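Local coordinates for periplasmic sugar-binding protein (Chloroflexus aurantiacus, PDB 4RXU) that binds beta-D-glucopyranose between its two lobes and probably serves as the solute-binding component of an ABC-type sugar transporter, at residues Q47-R51 with G356-A360; I92-T98 with L120-T124; Y130-D134 with K298-L303; Q141-Y145 with S293-F297; Q319-R323 with V333-Q337. All coordinates share one frame. Numbering follows the deposited sequence.

Contact 1. Residues Q47-R51 with G356-A360; sequences QDETR and GYYSA
In this type I periplasmic binding protein, helix 44-59 of the N-terminal lobe meets the C-terminal tail after helix 348-354. Residues 47-51 are helical, with Arg51 N bonded to Gln47 O at 2.8 Å; the nearest CA pair, Arg51 and Tyr357, is 10.2 Å apart, so long helix side chains reach side chains and carbonyls of the loop. Gln47 (chi1 m, chi2 t) extends toward the loop, and its OE1 accepts a hydrogen bond from Tyr357 OH at 2.7 Å. Its NE2 turns to Asp278 O and Glu280, beside the sugar site. One helical turn on, Arg51 (m, m, t) lays its guanidinium over a face of the Tyr357 ring, a cation-pi contact with CZ 4.2 Å from the centroid. Arg51 NH2 also donates to Tyr357 O at 2.8 Å, nearly linearly. Gly356 leaves the preceding helix with phi 80°; a water bridges Gly356 O and Arg51 NH1, 2.8 Å from each. Tyr358, whose OH bonds to Ala279 O, brings CE1 to 4.1 Å from Arg51 NH2.

Contact 2. Residues I92-T98 with L120-T124; sequences ICPHDGT and LIRET
Leu120 to Thr124 lie in the loop after strand 113-117 and run beside residues 93-98, the loop after strand 89-92, with Gly97 CA 4.3 Å from Ile121 CA and Thr98 CA 4.5 Å from Arg122 CA. Leu120 points its CB away, but its carbonyl O lies 3.5 Å from Gly97 CA in a CA-H...O contact; a CB on Gly97 would clash with this oxygen. Ile121 (m, t) supplies the apolar part: its CD1 meets Ile92 CG2 and its CG1 meets Pro94 CG, both at 3.7 Å, while Ile121 CA is 3.5 Å from Gly97 O. Arg122, in extended backbone conformation, donates N to Gly97 O at 2.9 Å and 175°, and its NH1 to Thr98 OG1 at 3.0 Å. Glu123 turns the chain with phi/psi 66/37; its OE2 is 3.3 Å from Arg122 NH2 in a salt bridge, its OE1 pairs with Lys330, and its CG lies 3.9 Å from Thr98 CG2. Such loops follow the C-terminal ends of neighbouring parallel strands in a Rossmann-like sheet. Ile92 packs on helix 72-84 and Ile121 on helix 101-109, while Leu120 and Arg122 touch Asn167 at the start of helix 167-185.

Contact 3. Residues Y130-D134 with K298-L303; sequences YVTFD and KDVRTL. With BGC (beta-D-glucopyranose), chain C.
Strand 129-133 of the Rossmann-like N-terminal lobe is covered by the start of helix 300-315, where the chain passes from strand 295-298 into that helix. The fit centres on Phe133 (chi1 m, chi2 -69°), a flat ring slotted between two aliphatic bumps. Lys298 CB lies over one face, 3.4 Å from the ring centroid and 8° off the normal; Leu303 CD1 covers the opposite face at 3.9 Å and 6°, so both are well-centred CH-pi contacts. The edge of the ring points at Val300 N, 3.8 Å from Phe133 CZ, under the turn into the helix; Asp299 N is 3.4 Å from Phe133 CE1. Leu303 (t, p) wedges between Phe133 and Val131: its CD2 is 3.7 Å from Phe133 CE2 and its CD1 3.7 Å from Val131 CG1. The nearest CA pairs, Val131 with Leu303 at 6.7 Å and Phe133 with Lys298 at 6.8 Å, set the spacing. Asp299 is the N-cap; its OD1 accepts weakly from Arg301 N at 3.0 Å, and its OD2 forms a salt bridge with Arg301 NH2 at 2.9 Å. Lys298, whose CB packs on Phe133, is a residue of the glucose pocket: its side chain runs on to the sugar. There NZ, also bonded to Gln277 OE1, donates to BGC O2 at 2.9 Å and BGC O3 at 3.0 Å.

Contact 4. Residues Q141-Y145 with S293-F297; sequences QQAQY and SMTVF
Van der Waals and CH-pi contacts hold one face of helix 135-148 against residues 293-297, on strand 295-298. Gln142 CA lies 7.2 Å from Val296 CA, and Tyr145 CA 7.9 Å from Met294 CA. The aromatic contact is a CH-pi one: Tyr145 (chi1 t, chi2 -86°) presents a ring face to Met294 CG, 4.1 Å from the centroid and 19° off the normal. Met294 is folded (p, p, chi3 94°), which carries its CE back to the helix backbone, 3.5 Å from Gln141 O and 3.7 Å from Gln142 CA. Two residues on, Val296 again points toward the helix, its CG2 3.9 Å from Gln142 CG and its CG1 4.1 Å from Gln141 OE1. Beyond Met294, Tyr145 OH abuts Ser293 CB at 3.4 Å. The polar ends are bound elsewhere: Gln141 OE1 to Thr342 and NE2 to Val340 O, Gln142 NE2 to Gly276 O and Pro251 O, Ser293 OG to Val274 N. The alternation of the strand turns Thr295 and Phe297 away from the helix. So a second-lobe helix, which also packs on helix 167-185, lies on one of the strands that cross between the lobes, consistent with the hinge of type I periplasmic binding proteins.

Contact 5. Residues Q319-R323 with V333-Q337; sequences QPEAR and VPAIQ
Ile336, Ala322 and Ala335 bury the most surface here. Ala322, in extended conformation (phi/psi -104/145), has its CA 4.9 Å from that of Ile336, the nearest pair. Its methyl CB touches Pro334 CB at 3.7 Å and Ile336 CG1 at 4.1 Å, and its CA comes within 3.3 Å of Ala335 O. Ile336 (m, t) starts off sideways from CA, but its outer end comes round to residues 319-323: CD1 lies 4.0 Å from Pro320 CB, and CG1 3.9 Å from Glu321 O. Both Pro320 and Ile336 also rest on Ala310 of helix 300-315. Residues 319-323 run from that helix toward strand 325-327, which pairs antiparallel with strand 332-343; they thus form the approach to the first arm of a beta hairpin at the margin of the N-terminal lobe's sheet. Ala335 takes part mainly through its backbone. Its O accepts from Arg323 N at 2.8 Å and 149°, the one direct hydrogen bond between the segments, while Arg323 O stands 3.2 Å from the same Ala335 O, acceptor facing acceptor. A water then spans the widening gap, giving a hydrogen to Arg323 O at 2.8 Å and accepting from Gln337 N at 2.9 Å. The Arg323 side chain (m, m, t) leaves away from the strand and curls back, so that its NH1 donates to Ala322 O at 2.6 Å.

Contact 3 lies deepest, its centre about 10 Å from that of the chain, and is apolar apart from the lysine reaching the sugar; contact 5, its centre about 19 Å from that point, is a surface contact of a backbone bond, a water and aliphatic side chains. Contact 2, also buried, mixes isoleucine and proline packing with backbone and arginine bonds. Contacts 1 and 4 are partly buried: hydrogen bonds and cation-pi in one, CH-pi and van der Waals contacts in the other. Neighbouring strands 129-133 and 332-343 join contacts 3 and 5 through Tyr130. Contacts 3 and 4 adjoin in sequence; Tyr357 of contact 1 packs on Asp299 and Val300 of contact 3 and Phe297 of contact 4.

Contact 1. Residues Q47-R51 with G356-A360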
# COMPACT_ATOMS: atom_id res chain seq x y z
N GLN A 47 -4.74 10.98 -3.10
CA GLN A 47 -5.60 10.95 -1.91
C GLN A 47 -4.91 11.70 -0.76
O GLN A 47 -5.49 12.61 -0.15
CB GLN A 47 -5.95 9.55 -1.48
CG GLN A 47 -6.76 8.71 -2.46
CD GLN A 47 -7.46 7.57 -1.74
OE1 GLN A 47 -8.17 7.80 -0.74
NE2 GLN A 47 -7.26 6.35 -2.21
N ASP A 48 -3.66 11.33 -0.48
CA ASP A 48 -2.97 12.01 0.62
C ASP A 48 -2.80 13.51 0.36
O ASP A 48 -2.99 14.29 1.27
CB ASP A 48 -1.61 11.38 0.91
CG ASP A 48 -1.72 9.92 1.21
OD1 ASP A 48 -2.06 9.18 0.26
OD2 ASP A 48 -1.52 9.51 2.38
N GLU A 49 -2.46 13.89 -0.87
CA GLU A 49 -2.36 15.32 -1.22
C GLU A 49 -3.67 16.05 -0.89
O GLU A 49 -3.67 17.07 -0.21
CB GLU A 49 -2.03 15.52 -2.71
CG GLU A 49 -1.84 16.97 -3.10
CD GLU A 49 -1.70 17.14 -4.59
OE1 GLU A 49 -2.28 16.33 -5.34
OE2 GLU A 49 -1.01 18.09 -5.01
N THR A 50 -4.78 15.49 -1.34
CA THR A 50 -6.11 16.05 -1.11
C THR A 50 -6.44 16.15 0.36
O THR A 50 -6.86 17.19 0.85
CB THR A 50 -7.19 15.21 -1.82
OG1 THR A 50 -7.01 15.35 -3.24
CG2 THR A 50 -8.62 15.66 -1.36
N ARG A 51 -6.18 15.05 1.08
CA ARG A 51 -6.50 15.01 2.49
C ARG A 51 -5.60 15.92 3.32
O ARG A 51 -6.07 16.53 4.29
CB ARG A 51 -6.45 13.57 3.00
CG ARG A 51 -7.40 12.62 2.29
CD ARG A 51 -8.84 12.96 2.52
NE ARG A 51 -9.72 11.99 1.85
CZ ARG A 51 -11.03 11.97 2.01
NH1 ARG A 51 -11.62 12.85 2.81
NH2 ARG A 51 -11.75 11.08 1.35
N GLY A 356 -18.25 9.20 6.11
CA GLY A 356 -17.91 10.48 5.50
C GLY A 356 -16.73 10.51 4.55
O GLY A 356 -16.39 11.57 4.04
N TYR A 357 -16.12 9.36 4.29
CA TYR A 357 -14.95 9.34 3.44
C TYR A 357 -15.26 9.84 2.04
O TYR A 357 -14.57 10.74 1.50
CB TYR A 357 -14.36 7.93 3.38
CG TYR A 357 -12.92 7.89 2.92
CD1 TYR A 357 -11.92 8.24 3.79
CD2 TYR A 357 -12.57 7.51 1.63
CE1 TYR A 357 -10.58 8.23 3.41
CE2 TYR A 357 -11.24 7.45 1.25
CZ TYR A 357 -10.24 7.82 2.16
OH TYR A 357 -8.88 7.75 1.82
N TYR A 358 -16.34 9.30 1.48
CA TYR A 358 -16.83 9.70 0.17
C TYR A 358 -18.30 10.06 0.22
O TYR A 358 -19.04 9.50 1.00
CB TYR A 358 -16.69 8.59 -0.87
CG TYR A 358 -15.28 8.17 -1.21
CD1 TYR A 358 -14.28 9.10 -1.44
CD2 TYR A 358 -14.96 6.84 -1.36
CE1 TYR A 358 -13.01 8.72 -1.81
CE2 TYR A 358 -13.66 6.45 -1.73
CZ TYR A 358 -12.70 7.41 -1.96
OH TYR A 358 -11.41 7.05 -2.31
N SER A 359 -18.71 10.96 -0.66
CA SER A 359 -20.13 11.19 -0.89
C SER A 359 -20.73 10.05 -1.71
O SER A 359 -20.11 9.55 -2.66
CB SER A 359 -20.34 12.53 -1.59
OG SER A 359 -21.69 12.67 -2.03
N ALA A 360 -21.95 9.64 -1.35
CA ALA A 360 -22.66 8.62 -2.13
C ALA A 360 -22.80 9.01 -3.61
O ALA A 360 -22.84 8.14 -4.49
CB ALA A 360 -24.03 8.38 -1.54
O HOH W 1 -14.40 13.30 3.15

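Contact 2. Residues I92-T98 with L120-T124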
# COMPACT_ATOMS: atom_id res chain seq x y z
N ILE A 92 7.71 12.57 5.27
CA ILE A 92 8.23 12.05 4.00
C ILE A 92 7.80 10.61 3.71
O ILE A 92 8.05 9.72 4.53
CB ILE A 92 9.78 12.18 3.90
CG1 ILE A 92 10.28 11.57 2.58
CG2 ILE A 92 10.49 11.58 5.11
CD1 ILE A 92 11.70 11.98 2.24
N CYS A 93 7.17 10.43 2.55
CA CYS A 93 6.91 9.12 2.01
C CYS A 93 7.94 8.84 0.91
O CYS A 93 7.89 9.47 -0.14
CB CYS A 93 5.49 9.03 1.47
SG CYS A 93 5.18 7.44 0.72
N PRO A 94 8.86 7.88 1.16
CA PRO A 94 9.92 7.67 0.22
C PRO A 94 9.48 6.97 -1.03
O PRO A 94 8.63 6.07 -1.00
CB PRO A 94 10.90 6.77 0.99
CG PRO A 94 10.07 6.07 2.00
CD PRO A 94 9.11 7.15 2.42
N HIS A 95 10.09 7.35 -2.14
CA HIS A 95 9.95 6.54 -3.34
C HIS A 95 10.62 5.18 -3.20
O HIS A 95 10.02 4.13 -3.46
CB HIS A 95 10.52 7.24 -4.54
CG HIS A 95 10.47 6.36 -5.74
ND1 HIS A 95 9.28 5.88 -6.23
CD2 HIS A 95 11.45 5.77 -6.45
CE1 HIS A 95 9.52 5.07 -7.24
NE2 HIS A 95 10.83 5.00 -7.40
N ASP A 96 11.86 5.21 -2.74
CA ASP A 96 12.65 4.01 -2.53
C ASP A 96 13.14 4.06 -1.10
O ASP A 96 13.88 4.94 -0.73
CB ASP A 96 13.81 3.95 -3.52
CG ASP A 96 14.68 2.72 -3.34
OD1 ASP A 96 15.03 2.33 -2.20
OD2 ASP A 96 15.05 2.14 -4.37
N GLY A 97 12.70 3.11 -0.28
CA GLY A 97 12.88 3.25 1.17
C GLY A 97 14.34 3.27 1.59
O GLY A 97 14.76 4.08 2.37
N THR A 98 15.12 2.34 1.03
CA THR A 98 16.53 2.27 1.36
C THR A 98 17.28 3.46 0.80
O THR A 98 18.11 4.06 1.50
CB THR A 98 17.14 0.97 0.87
OG1 THR A 98 16.55 -0.10 1.60
CG2 THR A 98 18.65 0.95 1.12
N LEU A 120 8.20 3.18 4.88
CA LEU A 120 9.31 3.29 5.79
C LEU A 120 10.64 3.55 5.08
O LEU A 120 11.03 2.84 4.16
CB LEU A 120 9.40 1.99 6.59
CG LEU A 120 10.39 1.93 7.76
CD1 LEU A 120 10.15 3.05 8.76
CD2 LEU A 120 10.33 0.55 8.40
N ILE A 121 11.35 4.59 5.52
CA ILE A 121 12.74 4.80 5.14
C ILE A 121 13.59 3.78 5.87
O ILE A 121 13.46 3.60 7.08
CB ILE A 121 13.22 6.22 5.51
CG1 ILE A 121 12.45 7.22 4.64
CG2 ILE A 121 14.72 6.35 5.27
CD1 ILE A 121 12.76 8.68 4.91
N ARG A 122 14.47 3.12 5.12
CA ARG A 122 15.27 2.01 5.63
C ARG A 122 16.74 2.29 5.75
O ARG A 122 17.26 3.22 5.15
CB ARG A 122 15.06 0.79 4.74
CG ARG A 122 13.63 0.25 4.83
CD ARG A 122 13.49 -1.01 4.01
NE ARG A 122 14.04 -2.18 4.71
CZ ARG A 122 15.14 -2.84 4.41
NH1 ARG A 122 15.91 -2.49 3.38
NH2 ARG A 122 15.47 -3.89 5.17
N GLU A 123 17.39 1.47 6.57
CA GLU A 123 18.87 1.36 6.64
C GLU A 123 19.52 2.63 7.17
O GLU A 123 20.60 3.05 6.74
CB GLU A 123 19.45 0.95 5.30
CG GLU A 123 18.98 -0.40 4.77
CD GLU A 123 19.17 -1.58 5.73
OE1 GLU A 123 19.90 -1.48 6.72
OE2 GLU A 123 18.56 -2.63 5.46
N THR A 124 18.83 3.24 8.12
CA THR A 124 19.35 4.39 8.86
C THR A 124 18.65 4.56 10.18
O THR A 124 17.48 4.22 10.34
CB THR A 124 19.26 5.74 8.10
OG1 THR A 124 19.78 6.78 8.93
CG2 THR A 124 17.86 6.09 7.68

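Contact 3. Residues Y130-D134 with K298-L303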
# COMPACT_ATOMS: atom_id res chain seq x y z
N TYR A 130 7.30 6.79 12.52
CA TYR A 130 6.68 6.20 11.34
C TYR A 130 5.15 6.21 11.48
O TYR A 130 4.59 5.48 12.30
CB TYR A 130 7.18 4.77 11.16
CG TYR A 130 6.68 4.05 9.93
CD1 TYR A 130 6.38 4.70 8.75
CD2 TYR A 130 6.52 2.67 9.96
CE1 TYR A 130 5.94 3.99 7.63
CE2 TYR A 130 6.11 1.95 8.87
CZ TYR A 130 5.83 2.59 7.69
OH TYR A 130 5.43 1.84 6.62
N VAL A 131 4.51 7.04 10.68
CA VAL A 131 3.06 7.12 10.61
C VAL A 131 2.63 6.18 9.49
O VAL A 131 3.01 6.35 8.34
CB VAL A 131 2.59 8.55 10.31
CG1 VAL A 131 1.10 8.60 10.02
CG2 VAL A 131 2.95 9.48 11.46
N THR A 132 1.85 5.18 9.86
CA THR A 132 1.55 4.06 8.97
C THR A 132 0.19 3.43 9.22
O THR A 132 -0.35 3.50 10.33
CB THR A 132 2.67 2.98 9.09
OG1 THR A 132 2.50 1.95 8.11
CG2 THR A 132 2.68 2.32 10.49
N PHE A 133 -0.33 2.80 8.18
CA PHE A 133 -1.39 1.82 8.36
C PHE A 133 -0.78 0.48 8.76
O PHE A 133 0.42 0.23 8.61
CB PHE A 133 -2.20 1.64 7.09
CG PHE A 133 -2.93 2.87 6.66
CD1 PHE A 133 -4.00 3.37 7.39
CD2 PHE A 133 -2.53 3.55 5.51
CE1 PHE A 133 -4.66 4.50 6.97
CE2 PHE A 133 -3.20 4.67 5.09
CZ PHE A 133 -4.26 5.14 5.82
N ASP A 134 -1.61 -0.42 9.26
CA ASP A 134 -1.14 -1.77 9.62
C ASP A 134 -1.01 -2.60 8.33
O ASP A 134 -1.94 -3.27 7.90
CB ASP A 134 -2.15 -2.42 10.56
CG ASP A 134 -1.68 -3.76 11.12
OD1 ASP A 134 -0.77 -4.41 10.56
OD2 ASP A 134 -2.26 -4.20 12.15
N LYS A 298 -8.09 2.03 3.85
CA LYS A 298 -7.10 2.66 4.71
C LYS A 298 -7.47 4.14 4.83
O LYS A 298 -7.38 4.87 3.84
CB LYS A 298 -5.69 2.46 4.14
CG LYS A 298 -5.42 1.03 3.66
CD LYS A 298 -3.96 0.66 3.51
CE LYS A 298 -3.24 1.59 2.57
NZ LYS A 298 -1.89 1.03 2.26
N ASP A 299 -7.96 4.55 5.99
CA ASP A 299 -8.54 5.88 6.12
C ASP A 299 -7.43 6.92 6.13
O ASP A 299 -6.83 7.20 7.16
CB ASP A 299 -9.43 5.95 7.37
CG ASP A 299 -10.30 7.18 7.41
OD1 ASP A 299 -9.95 8.19 6.75
OD2 ASP A 299 -11.34 7.12 8.10
N VAL A 300 -7.17 7.47 4.95
CA VAL A 300 -6.14 8.49 4.77
C VAL A 300 -6.39 9.73 5.61
O VAL A 300 -5.46 10.44 5.96
CB VAL A 300 -5.97 8.82 3.26
CG1 VAL A 300 -4.97 9.95 3.06
CG2 VAL A 300 -5.50 7.59 2.48
N ARG A 301 -7.64 10.01 5.95
CA ARG A 301 -7.89 11.13 6.88
C ARG A 301 -7.18 10.92 8.23
O ARG A 301 -6.62 11.86 8.81
CB ARG A 301 -9.39 11.32 7.14
CG ARG A 301 -10.20 11.52 5.88
CD ARG A 301 -11.68 11.53 6.18
NE ARG A 301 -12.13 10.25 6.70
CZ ARG A 301 -13.38 9.97 7.04
NH1 ARG A 301 -14.33 10.90 6.92
NH2 ARG A 301 -13.66 8.76 7.52
N THR A 302 -7.18 9.68 8.70
CA THR A 302 -6.52 9.37 9.97
C THR A 302 -5.00 9.46 9.83
O THR A 302 -4.32 9.98 10.70
CB THR A 302 -6.89 7.97 10.47
OG1 THR A 302 -8.33 7.88 10.54
CG2 THR A 302 -6.29 7.68 11.85
N LEU A 303 -4.46 8.96 8.72
CA LEU A 303 -3.03 8.95 8.51
C LEU A 303 -2.53 10.40 8.47
O LEU A 303 -1.53 10.76 9.12
CB LEU A 303 -2.69 8.22 7.21
CG LEU A 303 -1.24 7.69 7.15
CD1 LEU A 303 -1.07 6.46 8.01
CD2 LEU A 303 -0.81 7.40 5.72
C2 BGC C . 0.72 2.34 -0.27
C3 BGC C . -0.52 1.83 -0.99
C4 BGC C . -0.42 2.19 -2.46
C5 BGC C . 0.91 1.73 -3.06
C6 BGC C . 1.14 2.20 -4.48
C1 BGC C . 1.87 1.63 -0.96
O1 BGC C . 3.08 1.79 -0.28
O2 BGC C . 0.63 2.00 1.12
O3 BGC C . -1.66 2.44 -0.39
O4 BGC C . -1.45 1.48 -3.17
O5 BGC C . 2.00 2.18 -2.27
O6 BGC C . 0.92 3.61 -4.61

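Contact 4. Residues Q141-Y145 with S293-F297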
# COMPACT_ATOMS: atom_id res chain seq x y z
N GLN A 141 -5.64 -9.55 5.35
CA GLN A 141 -7.03 -9.40 4.99
C GLN A 141 -7.29 -9.73 3.52
O GLN A 141 -8.30 -10.32 3.17
CB GLN A 141 -7.53 -8.00 5.30
CG GLN A 141 -7.77 -7.78 6.77
CD GLN A 141 -8.33 -6.40 7.07
OE1 GLN A 141 -9.00 -5.82 6.24
NE2 GLN A 141 -8.08 -5.90 8.24
N GLN A 142 -6.37 -9.33 2.66
CA GLN A 142 -6.49 -9.69 1.26
C GLN A 142 -6.52 -11.22 1.11
O GLN A 142 -7.40 -11.79 0.46
CB GLN A 142 -5.35 -9.09 0.45
CG GLN A 142 -5.41 -7.58 0.35
CD GLN A 142 -4.20 -6.99 -0.28
OE1 GLN A 142 -3.12 -7.56 -0.21
NE2 GLN A 142 -4.37 -5.84 -0.91
N ALA A 143 -5.52 -11.87 1.69
CA ALA A 143 -5.46 -13.32 1.59
C ALA A 143 -6.64 -14.03 2.25
O ALA A 143 -7.16 -15.02 1.72
CB ALA A 143 -4.16 -13.83 2.18
N GLN A 144 -7.05 -13.53 3.41
CA GLN A 144 -8.14 -14.15 4.16
C GLN A 144 -9.44 -14.12 3.34
O GLN A 144 -10.19 -15.08 3.34
CB GLN A 144 -8.30 -13.49 5.53
CG GLN A 144 -9.21 -14.28 6.45
CD GLN A 144 -8.60 -15.62 6.82
OE1 GLN A 144 -7.49 -15.68 7.35
NE2 GLN A 144 -9.30 -16.70 6.50
N TYR A 145 -9.67 -13.03 2.61
CA TYR A 145 -10.83 -12.93 1.73
C TYR A 145 -10.81 -14.07 0.70
O TYR A 145 -11.81 -14.75 0.49
CB TYR A 145 -10.92 -11.56 1.03
CG TYR A 145 -12.13 -11.50 0.15
CD1 TYR A 145 -12.07 -11.99 -1.16
CD2 TYR A 145 -13.34 -11.02 0.62
CE1 TYR A 145 -13.19 -11.99 -1.98
CE2 TYR A 145 -14.47 -11.01 -0.19
CZ TYR A 145 -14.38 -11.49 -1.48
OH TYR A 145 -15.49 -11.49 -2.27
N SER A 293 -13.65 -7.86 -6.08
CA SER A 293 -14.33 -8.51 -4.96
C SER A 293 -14.29 -7.71 -3.67
O SER A 293 -15.25 -7.66 -2.91
CB SER A 293 -13.72 -9.91 -4.70
OG SER A 293 -13.64 -10.65 -5.89
N MET A 294 -13.15 -7.09 -3.42
CA MET A 294 -12.94 -6.36 -2.19
C MET A 294 -11.84 -5.37 -2.33
O MET A 294 -11.01 -5.47 -3.22
CB MET A 294 -12.60 -7.29 -1.02
CG MET A 294 -11.25 -8.00 -1.16
SD MET A 294 -9.76 -7.10 -0.49
CE MET A 294 -9.71 -7.83 1.16
N THR A 295 -11.84 -4.41 -1.41
CA THR A 295 -10.69 -3.54 -1.22
C THR A 295 -10.45 -3.37 0.28
O THR A 295 -11.38 -3.36 1.09
CB THR A 295 -10.86 -2.15 -1.91
OG1 THR A 295 -9.62 -1.44 -1.92
CG2 THR A 295 -11.93 -1.31 -1.21
N VAL A 296 -9.19 -3.23 0.65
CA VAL A 296 -8.82 -2.87 2.01
C VAL A 296 -8.83 -1.34 2.13
O VAL A 296 -8.08 -0.64 1.45
CB VAL A 296 -7.49 -3.48 2.48
CG1 VAL A 296 -7.20 -3.01 3.89
CG2 VAL A 296 -7.56 -5.01 2.44
N PHE A 297 -9.73 -0.84 2.97
CA PHE A 297 -9.90 0.60 3.17
C PHE A 297 -8.91 1.05 4.22
O PHE A 297 -8.89 0.53 5.32
CB PHE A 297 -11.33 0.89 3.66
CG PHE A 297 -11.56 2.30 4.15
CD1 PHE A 297 -11.18 3.39 3.38
CD2 PHE A 297 -12.16 2.53 5.38
CE1 PHE A 297 -11.40 4.68 3.83
CE2 PHE A 297 -12.38 3.83 5.83
CZ PHE A 297 -11.99 4.89 5.06

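Contact 5. Residues Q319-R323 with V333-Q337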
# COMPACT_ATOMS: atom_id res chain seq x y z
N GLN A 319 6.87 15.36 22.40
CA GLN A 319 7.02 14.07 21.73
C GLN A 319 5.66 13.57 21.25
O GLN A 319 4.69 13.57 22.02
CB GLN A 319 7.58 13.00 22.69
CG GLN A 319 9.10 12.99 22.79
CD GLN A 319 9.63 11.80 23.59
OE1 GLN A 319 10.49 11.97 24.46
NE2 GLN A 319 9.11 10.61 23.32
N PRO A 320 5.60 13.08 20.01
CA PRO A 320 4.43 12.39 19.51
C PRO A 320 4.10 11.12 20.27
O PRO A 320 4.96 10.51 20.91
CB PRO A 320 4.82 12.03 18.08
CG PRO A 320 5.84 13.05 17.70
CD PRO A 320 6.62 13.25 18.96
N GLU A 321 2.88 10.67 20.08
CA GLU A 321 2.35 9.52 20.80
C GLU A 321 2.49 8.22 20.03
O GLU A 321 1.55 7.79 19.38
CB GLU A 321 0.87 9.70 21.08
CG GLU A 321 0.50 11.03 21.66
CD GLU A 321 -0.99 11.18 21.85
OE1 GLU A 321 -1.74 10.17 21.90
OE2 GLU A 321 -1.40 12.34 21.94
N ALA A 322 3.63 7.57 20.17
CA ALA A 322 3.91 6.37 19.36
C ALA A 322 3.73 5.12 20.20
O ALA A 322 3.96 5.12 21.43
CB ALA A 322 5.31 6.42 18.77
N ARG A 323 3.26 4.08 19.53
CA ARG A 323 3.06 2.78 20.18
C ARG A 323 3.48 1.69 19.21
O ARG A 323 2.97 1.60 18.09
CB ARG A 323 1.60 2.58 20.60
CG ARG A 323 1.07 3.61 21.58
CD ARG A 323 1.69 3.50 22.97
NE ARG A 323 1.12 4.51 23.86
CZ ARG A 323 1.63 5.73 24.05
NH1 ARG A 323 2.73 6.12 23.43
NH2 ARG A 323 1.03 6.58 24.86
N VAL A 333 11.76 1.66 14.58
CA VAL A 333 11.26 3.03 14.52
C VAL A 333 9.91 3.11 15.22
O VAL A 333 9.01 2.33 14.89
CB VAL A 333 11.07 3.49 13.04
CG1 VAL A 333 10.53 4.92 12.98
CG2 VAL A 333 12.37 3.33 12.25
N PRO A 334 9.76 4.05 16.18
CA PRO A 334 8.47 4.25 16.83
C PRO A 334 7.33 4.50 15.84
O PRO A 334 7.45 5.34 14.95
CB PRO A 334 8.71 5.46 17.74
CG PRO A 334 10.18 5.45 18.00
CD PRO A 334 10.80 4.94 16.73
N ALA A 335 6.24 3.76 16.02
CA ALA A 335 5.13 3.75 15.06
C ALA A 335 3.90 4.45 15.58
O ALA A 335 3.61 4.42 16.77
CB ALA A 335 4.77 2.32 14.71
N ILE A 336 3.20 5.12 14.67
CA ILE A 336 1.89 5.71 14.96
C ILE A 336 1.02 5.01 13.90
O ILE A 336 0.92 5.44 12.75
CB ILE A 336 1.91 7.25 14.78
CG1 ILE A 336 2.93 7.89 15.73
CG2 ILE A 336 0.52 7.83 15.01
CD1 ILE A 336 3.24 9.36 15.52
N GLN A 337 0.41 3.90 14.31
CA GLN A 337 -0.24 2.97 13.39
C GLN A 337 -1.75 3.08 13.49
O GLN A 337 -2.30 3.19 14.59
CB GLN A 337 0.19 1.54 13.70
CG GLN A 337 -0.34 0.48 12.74
CD GLN A 337 -0.12 -0.95 13.23
OE1 GLN A 337 0.86 -1.61 12.85
NE2 GLN A 337 -0.98 -1.41 14.12
O HOH W 2 0.78 2.97 17.00